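PDB 6CCG: methyl-CpG-binding domain protein 3 from Homo sapiens, which binds methylated CpG DNA through its methyl-CpG-binding domain and probably acts in the regulation of transcription. Local coordinates for residues W17-V22 and V35-P40. Residues are numbered along the deposited sequence; the frame is centred on the assembly and turned at random.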
ATOM      1  N   TRP A  17       3.047   2.592  -9.530  1.00 41.34           N
ATOM      2  CA  TRP A  17       2.455   1.904  -8.374  1.00 39.55           C
ATOM      3  C   TRP A  17       1.626   2.918  -7.580  1.00 38.47           C
ATOM      4  O   TRP A  17       2.053   4.066  -7.380  1.00 38.67           O
ATOM      5  CB  TRP A  17       3.509   1.274  -7.464  1.00 38.53           C
ATOM      6  CG  TRP A  17       4.055  -0.031  -7.970  1.00 39.89           C
ATOM      7  CD1 TRP A  17       5.023  -0.197  -8.951  1.00 42.06           C
ATOM      8  CD2 TRP A  17       3.716  -1.339  -7.519  1.00 38.65           C
ATOM      9  NE1 TRP A  17       5.292  -1.534  -9.125  1.00 41.85           N
ATOM     10  CE2 TRP A  17       4.509  -2.261  -8.274  1.00 41.88           C
ATOM     11  CE3 TRP A  17       2.817  -1.842  -6.564  1.00 38.73           C
ATOM     12  CZ2 TRP A  17       4.425  -3.649  -8.093  1.00 41.79           C
ATOM     13  CZ3 TRP A  17       2.733  -3.201  -6.387  1.00 39.09           C
ATOM     14  CH2 TRP A  17       3.554  -4.105  -7.164  1.00 39.81           C
ATOM     15  N   GLU A  18       0.462   2.494  -7.136  1.00 38.90           N
ATOM     16  CA  GLU A  18      -0.437   3.391  -6.369  1.00 38.89           C
ATOM     17  C   GLU A  18      -0.737   2.844  -4.997  1.00 36.43           C
ATOM     18  O   GLU A  18      -0.680   1.613  -4.789  1.00 34.39           O
ATOM     19  CB  GLU A  18      -1.709   3.624  -7.160  1.00 41.72           C
ATOM     20  CG  GLU A  18      -1.486   4.519  -8.361  1.00 43.78           C
ATOM     21  CD  GLU A  18      -2.681   4.640  -9.268  1.00 46.47           C
ATOM     22  OE1 GLU A  18      -3.757   4.064  -8.979  1.00 46.88           O
ATOM     23  OE2 GLU A  18      -2.533   5.327 -10.281  1.00 51.15           O
ATOM     24  N   ARG A  19      -1.037   3.763  -4.051  1.00 35.06           N
ATOM     25  CA  ARG A  19      -1.406   3.426  -2.668  1.00 34.53           C
ATOM     26  C   ARG A  19      -2.871   3.882  -2.411  1.00 35.51           C
ATOM     27  O   ARG A  19      -3.274   4.918  -2.881  1.00 34.93           O
ATOM     28  CB  ARG A  19      -0.476   4.148  -1.669  1.00 35.74           C
ATOM     29  CG  ARG A  19      -0.806   3.924  -0.190  1.00 36.93           C
ATOM     30  CD  ARG A  19       0.272   4.517   0.754  1.00 37.91           C
ATOM     31  NE  ARG A  19      -0.107   4.319   2.161  1.00 36.63           N
ATOM     32  CZ  ARG A  19      -0.939   5.102   2.842  1.00 39.38           C
ATOM     33  NH1 ARG A  19      -1.503   6.188   2.276  1.00 41.76           N
ATOM     34  NH2 ARG A  19      -1.207   4.817   4.117  1.00 38.97           N
ATOM     35  N   GLU A  20      -3.630   3.066  -1.684  1.00 34.12           N
ATOM     36  CA  GLU A  20      -5.036   3.344  -1.400  1.00 36.67           C
ATOM     37  C   GLU A  20      -5.304   3.117   0.075  1.00 35.55           C
ATOM     38  O   GLU A  20      -4.825   2.136   0.653  1.00 32.43           O
ATOM     39  CB  GLU A  20      -5.961   2.443  -2.232  1.00 37.87           C
ATOM     40  CG  GLU A  20      -7.452   2.569  -1.929  1.00 40.56           C
ATOM     41  CD  GLU A  20      -8.270   1.590  -2.731  1.00 42.60           C
ATOM     42  OE1 GLU A  20      -8.151   0.361  -2.489  1.00 40.57           O
ATOM     43  OE2 GLU A  20      -9.029   2.042  -3.607  1.00 45.30           O
ATOM     44  N   GLU A  21      -6.060   4.055   0.674  1.00 36.97           N
ATOM     45  CA  GLU A  21      -6.572   3.936   2.038  1.00 37.15           C
ATOM     46  C   GLU A  21      -8.072   3.835   1.925  1.00 36.75           C
ATOM     47  O   GLU A  21      -8.675   4.648   1.230  1.00 37.71           O
ATOM     48  CB  GLU A  21      -6.273   5.187   2.844  1.00 39.82           C
ATOM     49  CG  GLU A  21      -4.820   5.463   3.094  1.00 41.08           C
ATOM     50  CD  GLU A  21      -4.604   6.765   3.835  1.00 44.05           C
ATOM     51  OE1 GLU A  21      -5.543   7.275   4.464  1.00 47.24           O
ATOM     52  OE2 GLU A  21      -3.482   7.279   3.794  1.00 46.16           O
ATOM     53  N   VAL A  22      -8.670   2.843   2.589  1.00 36.08           N
ATOM     54  CA  VAL A  22     -10.109   2.619   2.552  1.00 37.61           C
ATOM     55  C   VAL A  22     -10.588   2.517   4.011  1.00 37.35           C
ATOM     56  O   VAL A  22     -10.432   1.479   4.624  1.00 34.85           O
ATOM     57  CB  VAL A  22     -10.483   1.313   1.821  1.00 38.25           C
ATOM     58  CG1 VAL A  22     -12.010   1.133   1.783  1.00 41.14           C
ATOM     59  CG2 VAL A  22      -9.895   1.283   0.406  1.00 39.46           C
ATOM     60  N   VAL A  35      -5.068  -0.374   4.107  1.00 33.17           N
ATOM     61  CA  VAL A  35      -4.152   0.164   3.113  1.00 31.37           C
ATOM     62  C   VAL A  35      -3.885  -0.931   2.067  1.00 30.82           C
ATOM     63  O   VAL A  35      -3.602  -2.070   2.434  1.00 30.10           O
ATOM     64  CB  VAL A  35      -2.844   0.601   3.800  1.00 31.99           C
ATOM     65  CG1 VAL A  35      -1.777   1.036   2.766  1.00 31.47           C
ATOM     66  CG2 VAL A  35      -3.143   1.729   4.758  1.00 31.56           C
ATOM     67  N   PHE A  36      -4.031  -0.563   0.790  1.00 30.97           N
ATOM     68  CA  PHE A  36      -3.771  -1.415  -0.347  1.00 32.08           C
ATOM     69  C   PHE A  36      -2.740  -0.736  -1.267  1.00 32.85           C
ATOM     70  O   PHE A  36      -2.591   0.493  -1.231  1.00 34.51           O
ATOM     71  CB  PHE A  36      -5.059  -1.672  -1.101  1.00 32.22           C
ATOM     72  CG  PHE A  36      -6.154  -2.249  -0.238  1.00 32.25           C
ATOM     73  CD1 PHE A  36      -6.069  -3.559   0.228  1.00 31.44           C
ATOM     74  CD2 PHE A  36      -7.211  -1.441   0.208  1.00 32.33           C
ATOM     75  CE1 PHE A  36      -7.084  -4.104   1.093  1.00 32.13           C
ATOM     76  CE2 PHE A  36      -8.221  -1.974   1.016  1.00 30.91           C
ATOM     77  CZ  PHE A  36      -8.157  -3.301   1.468  1.00 31.06           C
ATOM     78  N   TYR A  37      -2.036  -1.544  -2.053  1.00 32.98           N
ATOM     79  CA  TYR A  37      -1.176  -1.059  -3.156  1.00 35.12           C
ATOM     80  C   TYR A  37      -1.591  -1.702  -4.487  1.00 35.82           C
ATOM     81  O   TYR A  37      -2.060  -2.856  -4.517  1.00 35.10           O
ATOM     82  CB  TYR A  37       0.296  -1.331  -2.874  1.00 34.43           C
ATOM     83  CG  TYR A  37       0.773  -0.558  -1.692  1.00 34.33           C
ATOM     84  CD1 TYR A  37       1.264   0.732  -1.830  1.00 35.14           C
ATOM     85  CD2 TYR A  37       0.629  -1.083  -0.408  1.00 34.98           C
ATOM     86  CE1 TYR A  37       1.646   1.473  -0.712  1.00 35.82           C
ATOM     87  CE2 TYR A  37       1.002  -0.361   0.714  1.00 35.20           C
ATOM     88  CZ  TYR A  37       1.519   0.904   0.562  1.00 35.06           C
ATOM     89  OH  TYR A  37       1.890   1.575   1.655  1.00 35.76           O
ATOM     90  N   TYR A  38      -1.465  -0.948  -5.563  1.00 36.98           N
ATOM     91  CA  TYR A  38      -1.824  -1.438  -6.884  1.00 39.62           C
ATOM     92  C   TYR A  38      -0.610  -1.377  -7.756  1.00 40.01           C
ATOM     93  O   TYR A  38       0.081  -0.343  -7.793  1.00 39.06           O
ATOM     94  CB  TYR A  38      -2.976  -0.643  -7.472  1.00 42.12           C
ATOM     95  CG  TYR A  38      -4.268  -0.829  -6.698  1.00 43.11           C
ATOM     96  CD1 TYR A  38      -4.540  -0.063  -5.575  1.00 42.88           C
ATOM     97  CD2 TYR A  38      -5.221  -1.782  -7.102  1.00 45.97           C
ATOM     98  CE1 TYR A  38      -5.727  -0.234  -4.851  1.00 43.81           C
ATOM     99  CE2 TYR A  38      -6.408  -1.969  -6.400  1.00 45.36           C
ATOM    100  CZ  TYR A  38      -6.670  -1.196  -5.277  1.00 44.95           C
ATOM    101  OH  TYR A  38      -7.858  -1.380  -4.578  1.00 46.87           O
ATOM    102  N   SER A  39      -0.306  -2.483  -8.442  1.00 41.99           N
ATOM    103  CA  SER A  39       0.760  -2.465  -9.447  1.00 42.93           C
ATOM    104  C   SER A  39       0.336  -1.615 -10.676  1.00 46.54           C
ATOM    105  O   SER A  39      -0.840  -1.295 -10.818  1.00 47.30           O
ATOM    106  CB  SER A  39       1.101  -3.906  -9.881  1.00 44.88           C
ATOM    107  OG  SER A  39       0.032  -4.496 -10.576  1.00 45.69           O
ATOM    108  N   PRO A  40       1.294  -1.281 -11.583  1.00 48.56           N
ATOM    109  CA  PRO A  40       0.944  -0.633 -12.870  1.00 52.39           C
ATOM    110  C   PRO A  40      -0.135  -1.377 -13.675  1.00 56.00           C
ATOM    111  O   PRO A  40      -0.933  -0.730 -14.358  1.00 59.69           O
ATOM    112  CB  PRO A  40       2.275  -0.643 -13.644  1.00 54.37           C
ATOM    113  CG  PRO A  40       3.316  -0.612 -12.582  1.00 52.30           C
ATOM    114  CD  PRO A  40       2.743  -1.452 -11.446  1.00 49.64           C
TER
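The central antiparallel beta hairpin of the methyl-CpG-binding domain pairs strand 18-22 with strand 35-38, and just beyond the pairing W17 lies against S39 and P40. These are the two middle strands of the four-stranded sheet, flanked by strands 6-9 and 44-45. E18 with Y38 and E20 with F36 are hydrogen-bonded pairs; both bonds of the first are near straight, E18 N to Y38 O measuring 2.9 Å. R19 with Y37 and E21 with V35 are the non-hydrogen-bonded pairs between and beside them.

One face of the W17 indole carries two CH-pi contacts. S39 CA sits 3.6 Å from the centroid of the six-membered ring, and P40 CD lies 3.6 Å from that of the five-membered ring. CG of W17, anti to the carbonyl carbon (chi1 -79°), starts the side chain toward them. L51 and L55 of helix 48-55 also touch the W17 side chain. An alanine here would probably open a gap beside L51 and L55 and leave S39 CA and P40 CD without the ring they pack on.

On the face that carries R19, V35 and Y37, the R19 chain runs alongside the Y37 ring, with CG 3.5 Å from Y37 CE1. Y37 OH is hydrogen-bonded to F66 O, and R19 NH1 makes a salt bridge to E21 OE2. The other face carries E18, E20, F36 and Y38; E18 OE1 pairs with R7. V22 CG2 meets the F36 ring edge at CE2, 3.7 Å away. The E20 carboxylate stands nearly perpendicular to the Y38 ring, and Y38 OH donates to E20 OE1 from above the carboxylate plane at 2.7 Å.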